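Local coordinates for protein MlnE (Bacillus amyloliquefaciens subsp. plantarum, PDB 5D2E) that reduces, as a B-type ketoreductase that binds NADP, keto groups of polyketide intermediates on the macrolactin assembly line, at residues F63-D67 / R100-F105; R119-P125 / N165-P169; V228-E232 / Y245-Y250; F159-M163 / N202-C207. All coordinates share one frame; numbering follows the deposited sequence.

Contact 1: F63-D67 / R100-F105; sequences FCEDD and RFTMNF
F105 brings the rim of its ring against the rim of F63, with CE1 of F105 3.5 Å from CD1 of F63 and neither ring over the face of the other. The two planes stand almost perpendicular, at 82°, and the centroids are 6.0 Å apart. Large flat side chains suit this place because they reach across the strand that separates the two segments. M103 adds a Met-aromatic contact from the edge: its SD lies near the plane of the F63 ring, 4.1 Å from CE1 of F63. CG of M103 sits between the backbone N and the carbonyl carbon (chi1 63°), and an extended chi2 carries the sulfur out to that edge. On the other flank of the F105 ring, near its plane, CE2 of F105 is 3.6 Å from the carbonyl O of C64, an approach that would pair the slightly positive C-H rim with a partial negative charge. Toward solvent the chemistry becomes ionic. D67 OD2 and R100 NH2 make a long salt bridge of 3.6 Å, the carboxylate coming to the guanidinium edge with the planes 80° apart; Y70 gives R100 a cation-pi partner. Strand 84-89 runs between strands 60-64 and 100-103, helix 108-120 meets F63 and M103, and L132 of strand 127-133 touches F105.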
loop_
_atom_site.group_PDB
_atom_site.type_symbol
_atom_site.label_atom_id
_atom_site.label_comp_id
_atom_site.label_asym_id
_atom_site.label_seq_id
_atom_site.Cartn_x
_atom_site.Cartn_y
_atom_site.Cartn_z
ATOM N N PHE A 63 -20.944 -10.339 4.222
ATOM C CA PHE A 63 -21.105 -8.990 4.707
ATOM C C PHE A 63 -21.340 -8.112 3.482
ATOM O O PHE A 63 -20.545 -8.159 2.527
ATOM C CB PHE A 63 -19.821 -8.500 5.392
ATOM C CG PHE A 63 -19.465 -9.197 6.696
ATOM C CD1 PHE A 63 -20.123 -8.900 7.851
ATOM C CD2 PHE A 63 -18.433 -10.126 6.748
ATOM C CE1 PHE A 63 -19.796 -9.501 9.033
ATOM C CE2 PHE A 63 -18.099 -10.769 7.937
ATOM C CZ PHE A 63 -18.782 -10.420 9.096
ATOM N N CYS A 64 -22.381 -7.272 3.524
ATOM C CA CYS A 64 -22.737 -6.416 2.381
ATOM C C CYS A 64 -23.349 -5.189 2.963
ATOM O O CYS A 64 -23.950 -5.233 4.025
ATOM C CB CYS A 64 -23.730 -7.152 1.439
ATOM S SG CYS A 64 -23.943 -6.327 -0.198
ATOM N N GLU A 65 -23.250 -4.083 2.271
ATOM C CA GLU A 65 -23.772 -2.843 2.816
ATOM C C GLU A 65 -25.315 -2.887 2.873
ATOM O O GLU A 65 -25.919 -2.366 3.809
ATOM C CB GLU A 65 -23.237 -1.633 2.017
ATOM C CG GLU A 65 -23.272 -0.298 2.745
ATOM C CD GLU A 65 -22.410 -0.222 4.025
ATOM O OE1 GLU A 65 -21.141 -0.410 4.057
ATOM O OE2 GLU A 65 -23.045 0.104 5.034
ATOM N N ASP A 66 -25.922 -3.605 1.952
ATOM C CA ASP A 66 -27.366 -3.607 1.830
ATOM C C ASP A 66 -27.789 -4.920 1.307
ATOM O O ASP A 66 -26.967 -5.872 1.132
ATOM C CB ASP A 66 -27.813 -2.431 0.901
ATOM C CG ASP A 66 -27.264 -2.542 -0.512
ATOM O OD1 ASP A 66 -26.874 -3.631 -1.002
ATOM O OD2 ASP A 66 -27.179 -1.482 -1.144
ATOM N N ASP A 67 -29.067 -5.084 0.964
ATOM C CA ASP A 67 -29.393 -6.429 0.444
ATOM C C ASP A 67 -29.324 -6.708 -1.015
ATOM O O ASP A 67 -29.883 -7.701 -1.482
ATOM C CB ASP A 67 -30.654 -6.985 1.018
ATOM C CG ASP A 67 -31.594 -5.997 1.243
ATOM O OD1 ASP A 67 -31.908 -5.416 0.178
ATOM O OD2 ASP A 67 -31.949 -5.798 2.455
ATOM N N ARG A 100 -30.224 -13.777 8.896
ATOM C CA ARG A 100 -30.040 -12.397 8.566
ATOM C C ARG A 100 -29.684 -11.609 9.756
ATOM O O ARG A 100 -30.305 -11.791 10.823
ATOM C CB ARG A 100 -31.344 -11.764 7.986
ATOM C CG ARG A 100 -31.893 -12.453 6.752
ATOM C CD ARG A 100 -31.001 -12.279 5.593
ATOM N NE ARG A 100 -30.974 -10.912 5.081
ATOM C CZ ARG A 100 -31.763 -10.398 4.116
ATOM N NH1 ARG A 100 -32.741 -11.076 3.550
ATOM N NH2 ARG A 100 -31.583 -9.146 3.733
ATOM N N PHE A 101 -28.724 -10.692 9.627
ATOM C CA PHE A 101 -28.353 -9.774 10.674
ATOM C C PHE A 101 -28.125 -8.383 10.131
ATOM O O PHE A 101 -27.832 -8.188 8.942
ATOM C CB PHE A 101 -27.044 -10.199 11.333
ATOM C CG PHE A 101 -27.100 -11.480 12.064
ATOM C CD1 PHE A 101 -26.954 -12.675 11.382
ATOM C CD2 PHE A 101 -27.218 -11.490 13.449
ATOM C CE1 PHE A 101 -26.992 -13.854 12.022
ATOM C CE2 PHE A 101 -27.274 -12.704 14.112
ATOM C CZ PHE A 101 -27.181 -13.892 13.396
ATOM N N THR A 102 -28.234 -7.392 11.011
ATOM C CA THR A 102 -27.741 -6.036 10.763
ATOM C C THR A 102 -26.716 -5.678 11.823
ATOM O O THR A 102 -26.701 -6.262 12.926
ATOM C CB THR A 102 -28.824 -4.937 10.785
ATOM O OG1 THR A 102 -29.378 -4.855 12.094
ATOM C CG2 THR A 102 -29.933 -5.229 9.776
ATOM N N MET A 103 -25.821 -4.748 11.482
ATOM C CA MET A 103 -24.806 -4.303 12.443
ATOM C C MET A 103 -24.159 -3.050 11.931
ATOM O O MET A 103 -24.300 -2.720 10.780
ATOM C CB MET A 103 -23.704 -5.351 12.658
ATOM C CG MET A 103 -22.873 -5.689 11.436
ATOM S SD MET A 103 -21.668 -7.060 11.718
ATOM C CE MET A 103 -20.507 -6.164 12.773
ATOM N N ASN A 104 -23.418 -2.418 12.809
ATOM C CA ASN A 104 -22.565 -1.255 12.472
ATOM C C ASN A 104 -21.159 -1.807 12.255
ATOM O O ASN A 104 -20.528 -2.315 13.188
ATOM C CB ASN A 104 -22.637 -0.239 13.607
ATOM C CG ASN A 104 -21.866 1.054 13.312
ATOM O OD1 ASN A 104 -22.238 2.149 13.786
ATOM N ND2 ASN A 104 -20.754 0.917 12.611
ATOM N N PHE A 105 -20.721 -1.804 10.988
ATOM C CA PHE A 105 -19.506 -2.477 10.564
ATOM C C PHE A 105 -18.190 -1.873 11.080
ATOM O O PHE A 105 -17.125 -2.471 10.949
ATOM C CB PHE A 105 -19.456 -2.516 9.041
ATOM C CG PHE A 105 -20.471 -3.445 8.433
ATOM C CD1 PHE A 105 -20.512 -4.792 8.780
ATOM C CD2 PHE A 105 -21.360 -2.991 7.493
ATOM C CE1 PHE A 105 -21.438 -5.642 8.197
ATOM C CE2 PHE A 105 -22.294 -3.852 6.905
ATOM C CZ PHE A 105 -22.326 -5.149 7.239
#

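Contact 2: R119-P125 / N165-P169; sequences RSQNIRP and NKLCP
R119 and L167 lie alongside, their side chains running head to tail, where two helix ends meet, each finished by a Schellman motif: N122 and K166 take positive phi as the chain leaves helices 108-120 and 141-164 of the Rossmann-like N-terminal, structural subdomain of the ketoreductase, which is distinct from the NADP-binding one. CG of R119 lies 3.8 Å from CD1 of L167, so the arginine's aliphatic stem covers the leucine while its charged end travels on. A bend at chi3 (58°) turns the guanidinium to the backbone of the other helix end, where NH1 of R119 gives a weak, bent hydrogen bond to O of N165 (2.9 Å, 127° at the hydrogen). A cation suits this spot, since a helix C-terminus probably carries partial negative charge. The amide of N165 itself is turned to D112. P125 lies crosswise to L167, CD of the proline 4.0 Å from CG of the leucine; two compact apolar groups seal the buried side. On the exposed side R124 and P169 reach toward one another, and CG of P169 sits 3.6 Å above one face of the R124 guanidinium, displaced toward its rim. That leaves the guanidinium edge for polar partners. There a water lies in its plane, accepting from NE of R124 at 2.9 Å and donating to O of L167 at 2.6 Å.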
loop_
_atom_site.group_PDB
_atom_site.type_symbol
_atom_site.label_atom_id
_atom_site.label_comp_id
_atom_site.label_asym_id
_atom_site.label_seq_id
_atom_site.Cartn_x
_atom_site.Cartn_y
_atom_site.Cartn_z
ATOM N N ARG A 119 -22.233 -18.596 17.608
ATOM C CA ARG A 119 -21.758 -19.687 18.435
ATOM C C ARG A 119 -22.933 -20.307 19.193
ATOM O O ARG A 119 -23.099 -21.544 19.205
ATOM C CB ARG A 119 -20.648 -19.213 19.347
ATOM C CG ARG A 119 -19.317 -19.042 18.567
ATOM C CD ARG A 119 -18.123 -18.884 19.463
ATOM N NE ARG A 119 -17.911 -20.000 20.405
ATOM C CZ ARG A 119 -17.006 -19.983 21.379
ATOM N NH1 ARG A 119 -16.237 -18.918 21.542
ATOM N NH2 ARG A 119 -16.907 -20.989 22.235
ATOM N N SER A 120 -23.802 -19.459 19.693
ATOM C CA SER A 120 -24.984 -19.941 20.385
ATOM C C SER A 120 -25.913 -20.743 19.486
ATOM O O SER A 120 -26.667 -21.595 19.986
ATOM C CB SER A 120 -25.759 -18.770 21.013
ATOM O OG SER A 120 -24.979 -18.038 21.978
ATOM N N GLN A 121 -25.901 -20.464 18.174
ATOM C CA GLN A 121 -26.730 -21.075 17.186
ATOM C C GLN A 121 -26.075 -22.276 16.535
ATOM O O GLN A 121 -26.646 -22.901 15.678
ATOM C CB GLN A 121 -27.054 -20.029 16.109
ATOM C CG GLN A 121 -28.023 -18.990 16.573
ATOM C CD GLN A 121 -28.234 -17.878 15.575
ATOM O OE1 GLN A 121 -27.485 -17.718 14.597
ATOM N NE2 GLN A 121 -29.256 -17.080 15.828
ATOM N N ASN A 122 -24.871 -22.606 16.982
ATOM C CA ASN A 122 -24.059 -23.703 16.445
ATOM C C ASN A 122 -23.715 -23.487 14.971
ATOM O O ASN A 122 -23.717 -24.426 14.212
ATOM C CB ASN A 122 -24.671 -25.074 16.672
ATOM C CG ASN A 122 -24.743 -25.391 18.170
ATOM O OD1 ASN A 122 -23.781 -25.204 18.894
ATOM N ND2 ASN A 122 -25.951 -25.750 18.650
ATOM N N ILE A 123 -23.466 -22.235 14.610
ATOM C CA ILE A 123 -23.178 -21.882 13.226
ATOM C C ILE A 123 -21.680 -21.448 13.197
ATOM O O ILE A 123 -21.340 -20.411 13.727
ATOM C CB ILE A 123 -24.135 -20.771 12.717
ATOM C CG1 ILE A 123 -25.524 -21.393 12.536
ATOM C CG2 ILE A 123 -23.766 -20.363 11.302
ATOM C CD1 ILE A 123 -26.631 -20.408 12.309
ATOM N N ARG A 124 -20.808 -22.258 12.591
ATOM C CA ARG A 124 -19.374 -22.011 12.512
ATOM C C ARG A 124 -18.987 -21.767 11.016
ATOM O O ARG A 124 -18.857 -22.703 10.236
ATOM C CB ARG A 124 -18.596 -23.238 13.046
ATOM C CG ARG A 124 -17.067 -23.179 12.747
ATOM C CD ARG A 124 -16.269 -24.341 13.352
ATOM N NE ARG A 124 -16.267 -24.250 14.808
ATOM C CZ ARG A 124 -15.730 -25.140 15.622
ATOM N NH1 ARG A 124 -15.111 -26.195 15.131
ATOM N NH2 ARG A 124 -15.771 -24.918 16.928
ATOM N N PRO A 125 -18.893 -20.498 10.606
ATOM C CA PRO A 125 -18.621 -20.201 9.182
ATOM C C PRO A 125 -17.247 -20.650 8.804
ATOM O O PRO A 125 -16.324 -20.564 9.635
ATOM C CB PRO A 125 -18.711 -18.682 9.110
ATOM C CG PRO A 125 -19.428 -18.236 10.332
ATOM C CD PRO A 125 -19.179 -19.296 11.383
ATOM N N ASN A 165 -12.981 -14.308 19.718
ATOM C CA ASN A 165 -14.122 -15.174 20.050
ATOM C C ASN A 165 -13.982 -16.576 19.474
ATOM O O ASN A 165 -14.912 -17.371 19.539
ATOM C CB ASN A 165 -15.410 -14.509 19.533
ATOM C CG ASN A 165 -15.672 -13.191 20.223
ATOM O OD1 ASN A 165 -15.743 -13.158 21.418
ATOM N ND2 ASN A 165 -15.647 -12.111 19.510
ATOM N N LYS A 166 -12.858 -16.872 18.832
ATOM C CA LYS A 166 -12.567 -18.164 18.244
ATOM C C LYS A 166 -13.694 -18.729 17.363
ATOM O O LYS A 166 -14.064 -19.912 17.457
ATOM C CB LYS A 166 -12.204 -19.145 19.368
ATOM C CG LYS A 166 -10.929 -18.720 20.117
ATOM C CD LYS A 166 -10.234 -19.940 20.677
ATOM C CE LYS A 166 -9.420 -19.567 21.901
ATOM N NZ LYS A 166 -8.376 -20.612 22.124
ATOM N N LEU A 167 -14.242 -17.876 16.500
ATOM C CA LEU A 167 -15.383 -18.249 15.732
ATOM C C LEU A 167 -15.013 -19.260 14.635
ATOM O O LEU A 167 -15.778 -20.174 14.375
ATOM C CB LEU A 167 -16.037 -16.999 15.197
ATOM C CG LEU A 167 -17.183 -17.304 14.261
ATOM C CD1 LEU A 167 -18.316 -17.755 15.168
ATOM C CD2 LEU A 167 -17.603 -16.099 13.437
ATOM N N CYS A 168 -13.805 -19.109 14.052
ATOM C CA CYS A 168 -13.352 -19.838 12.902
ATOM C C CYS A 168 -11.997 -20.450 13.126
ATOM O O CYS A 168 -10.964 -19.829 12.884
ATOM C CB CYS A 168 -13.269 -18.896 11.680
ATOM S SG CYS A 168 -14.790 -17.987 11.285
ATOM N N PRO A 169 -11.978 -21.716 13.486
ATOM C CA PRO A 169 -10.695 -22.424 13.528
ATOM C C PRO A 169 -9.939 -22.350 12.190
ATOM O O PRO A 169 -8.713 -22.262 12.195
ATOM C CB PRO A 169 -11.101 -23.872 13.857
ATOM C CG PRO A 169 -12.424 -23.726 14.568
ATOM C CD PRO A 169 -13.106 -22.510 13.977
HETATM O O HOH W 1 -17.186 -21.788 15.920
#

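Contact 3: V228-E232 / Y245-Y250; sequences VISFE and YEPRHY
V228 pushes a methyl into the face of Y245: CG1 lies 3.6 Å above the plane of the ring and over its centre, a CH-pi contact. With CG1 at chi1 168° the second methyl, CG2, also touches the ring, 3.9 Å from Y245 CD1, and the branched valine thus forms a two-pronged bump that suits a broad aromatic surface. One turn on, E232 and F231 receive the far end of the tyrosine. Its OH donates to OE2 of E232 at 2.6 Å, arriving from above the carboxylate plane, 46° out of it, while the carboxylate is turned steeply against the ring. This short bond gives the buried hydroxyl an acceptor and would fix the ring lengthwise. F231 fills the hollow between the two tyrosines: its CD2 is 3.5 Å from the OH of Y245, and its CE2 lies over one face of Y250, the F231 and Y250 planes inclined at 56°. H45 stacks on Y250, and F47 meets F231. Y245 ends strand 242-245, which turns back as a hairpin into 249-257. Strand 205-214, helix 222-233 and the parallel strand 242-245 together form a beta-alpha-beta crossover, as in Rossmann-like folds, with the helix packed on the sheet.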
loop_
_atom_site.group_PDB
_atom_site.type_symbol
_atom_site.label_atom_id
_atom_site.label_comp_id
_atom_site.label_asym_id
_atom_site.label_seq_id
_atom_site.Cartn_x
_atom_site.Cartn_y
_atom_site.Cartn_z
ATOM N N VAL A 228 -18.049 -14.766 -9.894
ATOM C CA VAL A 228 -16.656 -14.562 -9.401
ATOM C C VAL A 228 -16.448 -15.186 -8.043
ATOM O O VAL A 228 -15.455 -15.878 -7.816
ATOM C CB VAL A 228 -16.293 -13.075 -9.352
ATOM C CG1 VAL A 228 -14.993 -12.867 -8.580
ATOM C CG2 VAL A 228 -16.168 -12.553 -10.751
ATOM N N ILE A 229 -17.438 -15.029 -7.154
ATOM C CA ILE A 229 -17.351 -15.692 -5.827
ATOM C C ILE A 229 -17.231 -17.210 -5.969
ATOM O O ILE A 229 -16.348 -17.849 -5.361
ATOM C CB ILE A 229 -18.543 -15.278 -4.938
ATOM C CG1 ILE A 229 -18.446 -13.778 -4.629
ATOM C CG2 ILE A 229 -18.614 -16.062 -3.682
ATOM C CD1 ILE A 229 -19.712 -13.167 -4.050
ATOM N N SER A 230 -18.111 -17.800 -6.783
ATOM C CA SER A 230 -18.012 -19.240 -6.988
ATOM C C SER A 230 -16.690 -19.695 -7.598
ATOM O O SER A 230 -16.198 -20.784 -7.316
ATOM C CB SER A 230 -19.191 -19.721 -7.846
ATOM O OG SER A 230 -20.451 -19.561 -7.135
ATOM N N PHE A 231 -16.163 -18.889 -8.517
ATOM C CA PHE A 231 -14.922 -19.183 -9.149
ATOM C C PHE A 231 -13.816 -19.171 -8.095
ATOM O O PHE A 231 -12.944 -20.050 -8.061
ATOM C CB PHE A 231 -14.664 -18.156 -10.261
ATOM C CG PHE A 231 -13.385 -18.399 -11.028
ATOM C CD1 PHE A 231 -13.379 -19.289 -12.133
ATOM C CD2 PHE A 231 -12.209 -17.719 -10.699
ATOM C CE1 PHE A 231 -12.209 -19.498 -12.859
ATOM C CE2 PHE A 231 -11.025 -17.964 -11.408
ATOM C CZ PHE A 231 -11.031 -18.865 -12.483
ATOM N N GLU A 232 -13.842 -18.164 -7.232
ATOM C CA GLU A 232 -12.834 -18.074 -6.155
ATOM C C GLU A 232 -12.936 -19.304 -5.239
ATOM O O GLU A 232 -11.913 -19.913 -4.830
ATOM C CB GLU A 232 -13.029 -16.767 -5.346
ATOM C CG GLU A 232 -12.539 -15.531 -6.080
ATOM C CD GLU A 232 -11.030 -15.363 -5.975
ATOM O OE1 GLU A 232 -10.444 -16.062 -5.122
ATOM O OE2 GLU A 232 -10.465 -14.537 -6.707
ATOM N N TYR A 245 -10.815 -8.864 -11.752
ATOM C CA TYR A 245 -11.815 -9.441 -12.633
ATOM C C TYR A 245 -12.514 -8.397 -13.433
ATOM O O TYR A 245 -12.935 -7.371 -12.908
ATOM C CB TYR A 245 -12.879 -10.174 -11.805
ATOM C CG TYR A 245 -12.379 -11.430 -11.150
ATOM C CD1 TYR A 245 -12.365 -12.649 -11.813
ATOM C CD2 TYR A 245 -11.897 -11.395 -9.845
ATOM C CE1 TYR A 245 -11.855 -13.797 -11.202
ATOM C CE2 TYR A 245 -11.401 -12.544 -9.222
ATOM C CZ TYR A 245 -11.391 -13.721 -9.907
ATOM O OH TYR A 245 -10.932 -14.797 -9.261
ATOM N N GLU A 246 -12.562 -8.611 -14.742
ATOM C CA GLU A 246 -13.535 -7.913 -15.577
ATOM C C GLU A 246 -14.600 -8.961 -15.832
ATOM O O GLU A 246 -14.368 -10.141 -15.592
ATOM C CB GLU A 246 -12.873 -7.465 -16.894
ATOM C CG GLU A 246 -11.854 -6.362 -16.697
ATOM C CD GLU A 246 -11.025 -6.028 -17.912
ATOM O OE1 GLU A 246 -11.374 -6.508 -18.986
ATOM O OE2 GLU A 246 -10.072 -5.255 -17.753
ATOM N N PRO A 247 -15.723 -8.571 -16.441
ATOM C CA PRO A 247 -16.735 -9.603 -16.694
ATOM C C PRO A 247 -16.321 -10.751 -17.606
ATOM O O PRO A 247 -16.692 -11.888 -17.342
ATOM C CB PRO A 247 -17.886 -8.795 -17.265
ATOM C CG PRO A 247 -17.694 -7.430 -16.643
ATOM C CD PRO A 247 -16.218 -7.220 -16.749
ATOM N N ARG A 248 -15.435 -10.510 -18.570
ATOM C CA ARG A 248 -14.994 -11.596 -19.504
ATOM C C ARG A 248 -13.527 -12.093 -19.392
ATOM O O ARG A 248 -13.131 -13.053 -20.015
ATOM C CB ARG A 248 -15.283 -11.129 -20.938
ATOM C CG ARG A 248 -16.775 -10.991 -21.201
ATOM C CD ARG A 248 -17.082 -10.856 -22.693
ATOM N NE ARG A 248 -18.496 -11.174 -22.799
ATOM C CZ ARG A 248 -19.025 -12.325 -23.243
ATOM N NH1 ARG A 248 -18.291 -13.310 -23.753
ATOM N NH2 ARG A 248 -20.336 -12.450 -23.221
ATOM N N HIS A 249 -12.738 -11.408 -18.588
ATOM C CA HIS A 249 -11.295 -11.634 -18.463
ATOM C C HIS A 249 -10.868 -11.341 -17.024
ATOM O O HIS A 249 -11.495 -10.563 -16.351
ATOM C CB HIS A 249 -10.526 -10.700 -19.362
ATOM C CG HIS A 249 -10.783 -10.908 -20.822
ATOM N ND1 HIS A 249 -11.755 -10.212 -21.515
ATOM C CD2 HIS A 249 -10.238 -11.785 -21.700
ATOM C CE1 HIS A 249 -11.757 -10.630 -22.775
ATOM N NE2 HIS A 249 -10.840 -11.572 -22.906
ATOM N N TYR A 250 -9.790 -11.975 -16.578
ATOM C CA TYR A 250 -9.215 -11.644 -15.318
ATOM C C TYR A 250 -7.698 -11.636 -15.418
ATOM O O TYR A 250 -7.096 -12.236 -16.331
ATOM C CB TYR A 250 -9.714 -12.555 -14.205
ATOM C CG TYR A 250 -9.298 -14.022 -14.287
ATOM C CD1 TYR A 250 -10.068 -14.937 -14.989
ATOM C CD2 TYR A 250 -8.118 -14.455 -13.700
ATOM C CE1 TYR A 250 -9.684 -16.265 -15.065
ATOM C CE2 TYR A 250 -7.710 -15.775 -13.785
ATOM C CZ TYR A 250 -8.521 -16.671 -14.468
ATOM O OH TYR A 250 -8.144 -17.976 -14.547
#

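Contact 4: F159-M163 / N202-C207; sequences FQAFM and NPNFTC
F205 reaches from its strand into the side of helix 141-164, meeting F159, F162 and M163. CG of M163 lies 3.6 Å from CE2 of F205, and the sulfur stands obliquely to the ring as a Met-aromatic contact, 5.0 Å from its centroid. F159 and F205 pass each other on opposed courses, the planes inclined at 32°, with CD1 of F159 3.7 Å from CD2 of F205. C207 fills in beyond, its SG 4.0 Å from CZ of F159; cysteine is small enough to sit at the tip of that ring. N202 completes this shell: its side chain points away from its own backbone N (chi1 -179°), which carries ND2 to 3.9 Å from SD of M163 and 3.3 Å above the centre of the F205 ring, covering that face. Large side chains are needed because the short axes of helix and strand approach no closer than 12.8 Å.

The turn leading into the strand positions these groups. The amide oxygen, OD1 of N202, accepts from N of N204 to make an Asx turn, within a type I turn from N202 to F205, and so steadies the amide. Farther out, A171 and I173 of strand 171-180 touch F205, and L195 of helix 186-201 backs F159. With no hydrogen bond crossing between the segments, cohesion here rests on dispersion and on polarisable sulfur and pi electrons, a chemistry suited to burial.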
loop_
_atom_site.group_PDB
_atom_site.type_symbol
_atom_site.label_atom_id
_atom_site.label_comp_id
_atom_site.label_asym_id
_atom_site.label_seq_id
_atom_site.Cartn_x
_atom_site.Cartn_y
_atom_site.Cartn_z
ATOM N N PHE A 159 -11.431 -9.338 11.884
ATOM C CA PHE A 159 -10.418 -10.335 12.212
ATOM C C PHE A 159 -10.111 -10.338 13.704
ATOM O O PHE A 159 -9.977 -11.388 14.298
ATOM C CB PHE A 159 -9.132 -10.088 11.464
ATOM C CG PHE A 159 -9.185 -10.456 10.042
ATOM C CD1 PHE A 159 -9.401 -11.771 9.676
ATOM C CD2 PHE A 159 -8.921 -9.520 9.052
ATOM C CE1 PHE A 159 -9.426 -12.151 8.354
ATOM C CE2 PHE A 159 -8.941 -9.899 7.723
ATOM C CZ PHE A 159 -9.197 -11.197 7.372
ATOM N N GLN A 160 -10.066 -9.184 14.337
ATOM C CA GLN A 160 -9.798 -9.174 15.727
ATOM C C GLN A 160 -10.910 -9.892 16.518
ATOM O O GLN A 160 -10.622 -10.671 17.421
ATOM C CB GLN A 160 -9.568 -7.778 16.210
ATOM C CG GLN A 160 -8.798 -7.743 17.493
ATOM C CD GLN A 160 -8.484 -6.316 17.952
ATOM O OE1 GLN A 160 -9.384 -5.599 18.383
ATOM N NE2 GLN A 160 -7.187 -5.952 17.956
ATOM N N ALA A 161 -12.161 -9.568 16.215
ATOM C CA ALA A 161 -13.309 -10.203 16.863
ATOM C C ALA A 161 -13.308 -11.680 16.582
ATOM O O ALA A 161 -13.585 -12.476 17.513
ATOM C CB ALA A 161 -14.617 -9.585 16.374
ATOM N N PHE A 162 -13.067 -12.085 15.314
ATOM C CA PHE A 162 -13.088 -13.512 15.013
ATOM C C PHE A 162 -12.047 -14.265 15.828
ATOM O O PHE A 162 -12.321 -15.393 16.270
ATOM C CB PHE A 162 -12.820 -13.825 13.561
ATOM C CG PHE A 162 -13.998 -13.586 12.642
ATOM C CD1 PHE A 162 -15.160 -12.975 13.093
ATOM C CD2 PHE A 162 -13.881 -13.923 11.289
ATOM C CE1 PHE A 162 -16.226 -12.795 12.229
ATOM C CE2 PHE A 162 -14.929 -13.710 10.432
ATOM C CZ PHE A 162 -16.097 -13.146 10.925
ATOM N N MET A 163 -10.860 -13.671 15.992
ATOM C CA MET A 163 -9.816 -14.408 16.720
ATOM C C MET A 163 -10.139 -14.407 18.192
ATOM O O MET A 163 -9.963 -15.446 18.862
ATOM C CB MET A 163 -8.428 -13.876 16.395
ATOM C CG MET A 163 -8.069 -14.251 14.953
ATOM S SD MET A 163 -6.373 -13.791 14.479
ATOM C CE MET A 163 -6.635 -12.042 14.512
ATOM N N ASN A 202 -1.926 -15.407 10.978
ATOM C CA ASN A 202 -2.779 -16.555 11.275
ATOM C C ASN A 202 -2.969 -17.415 10.041
ATOM O O ASN A 202 -3.900 -17.196 9.237
ATOM C CB ASN A 202 -4.092 -16.168 11.929
ATOM C CG ASN A 202 -4.941 -17.410 12.246
ATOM O OD1 ASN A 202 -4.493 -18.556 12.058
ATOM N ND2 ASN A 202 -6.196 -17.193 12.635
ATOM N N PRO A 203 -2.087 -18.436 9.870
ATOM C CA PRO A 203 -2.134 -19.179 8.629
ATOM C C PRO A 203 -3.393 -20.018 8.433
ATOM O O PRO A 203 -3.626 -20.489 7.355
ATOM C CB PRO A 203 -0.905 -20.090 8.694
ATOM C CG PRO A 203 0.015 -19.435 9.647
ATOM C CD PRO A 203 -0.865 -18.719 10.649
ATOM N N ASN A 204 -4.176 -20.216 9.460
ATOM C CA ASN A 204 -5.489 -20.822 9.263
ATOM C C ASN A 204 -6.541 -19.917 8.573
ATOM O O ASN A 204 -7.636 -20.389 8.289
ATOM C CB ASN A 204 -6.017 -21.197 10.613
ATOM C CG ASN A 204 -5.259 -22.377 11.196
ATOM O OD1 ASN A 204 -4.886 -23.322 10.488
ATOM N ND2 ASN A 204 -5.045 -22.326 12.445
ATOM N N PHE A 205 -6.233 -18.629 8.408
ATOM C CA PHE A 205 -7.056 -17.703 7.632
ATOM C C PHE A 205 -6.475 -17.548 6.227
ATOM O O PHE A 205 -5.477 -16.847 6.017
ATOM C CB PHE A 205 -7.130 -16.335 8.290
ATOM C CG PHE A 205 -7.944 -16.260 9.548
ATOM C CD1 PHE A 205 -8.704 -17.342 10.036
ATOM C CD2 PHE A 205 -7.946 -15.083 10.272
ATOM C CE1 PHE A 205 -9.464 -17.184 11.205
ATOM C CE2 PHE A 205 -8.679 -14.947 11.423
ATOM C CZ PHE A 205 -9.457 -16.000 11.882
ATOM N N THR A 206 -7.090 -18.186 5.254
ATOM C CA THR A 206 -6.658 -18.012 3.894
ATOM C C THR A 206 -7.415 -16.817 3.330
ATOM O O THR A 206 -8.684 -16.801 3.285
ATOM C CB THR A 206 -6.985 -19.250 3.065
ATOM O OG1 THR A 206 -6.394 -20.371 3.678
ATOM C CG2 THR A 206 -6.484 -19.099 1.617
ATOM N N CYS A 207 -6.672 -15.832 2.854
ATOM C CA CYS A 207 -7.237 -14.540 2.528
ATOM C C CYS A 207 -7.058 -14.233 1.062
ATOM O O CYS A 207 -5.950 -14.309 0.524
ATOM C CB CYS A 207 -6.590 -13.455 3.351
ATOM S SG CYS A 207 -6.849 -13.515 5.114
#

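In the fold
Contacts 3 and 4 are buried, whereas contacts 1 and 2 run from the interior to solvent, and their chemistry follows: rings pack in the interior of contacts 1, 3 and 4, sulfur joining them in 1 and 4, while arginines serve the outer parts of contacts 1 and 2. Contact 3 differs from contact 4 in placing one short hydrogen bond among its rings. All four lie away from the NADP pocket. Helix 141-164 serves contact 4 and leads into the loop of contact 2, where N of L167 probably bonds to O of F162. F162 also touches F63, joining contact 4 to contact 1. Contact 2 shares helix 108-120 with the surroundings of contact 1, while contact 3 stands apart, about 7 Å from contact 4 at the nearest atoms.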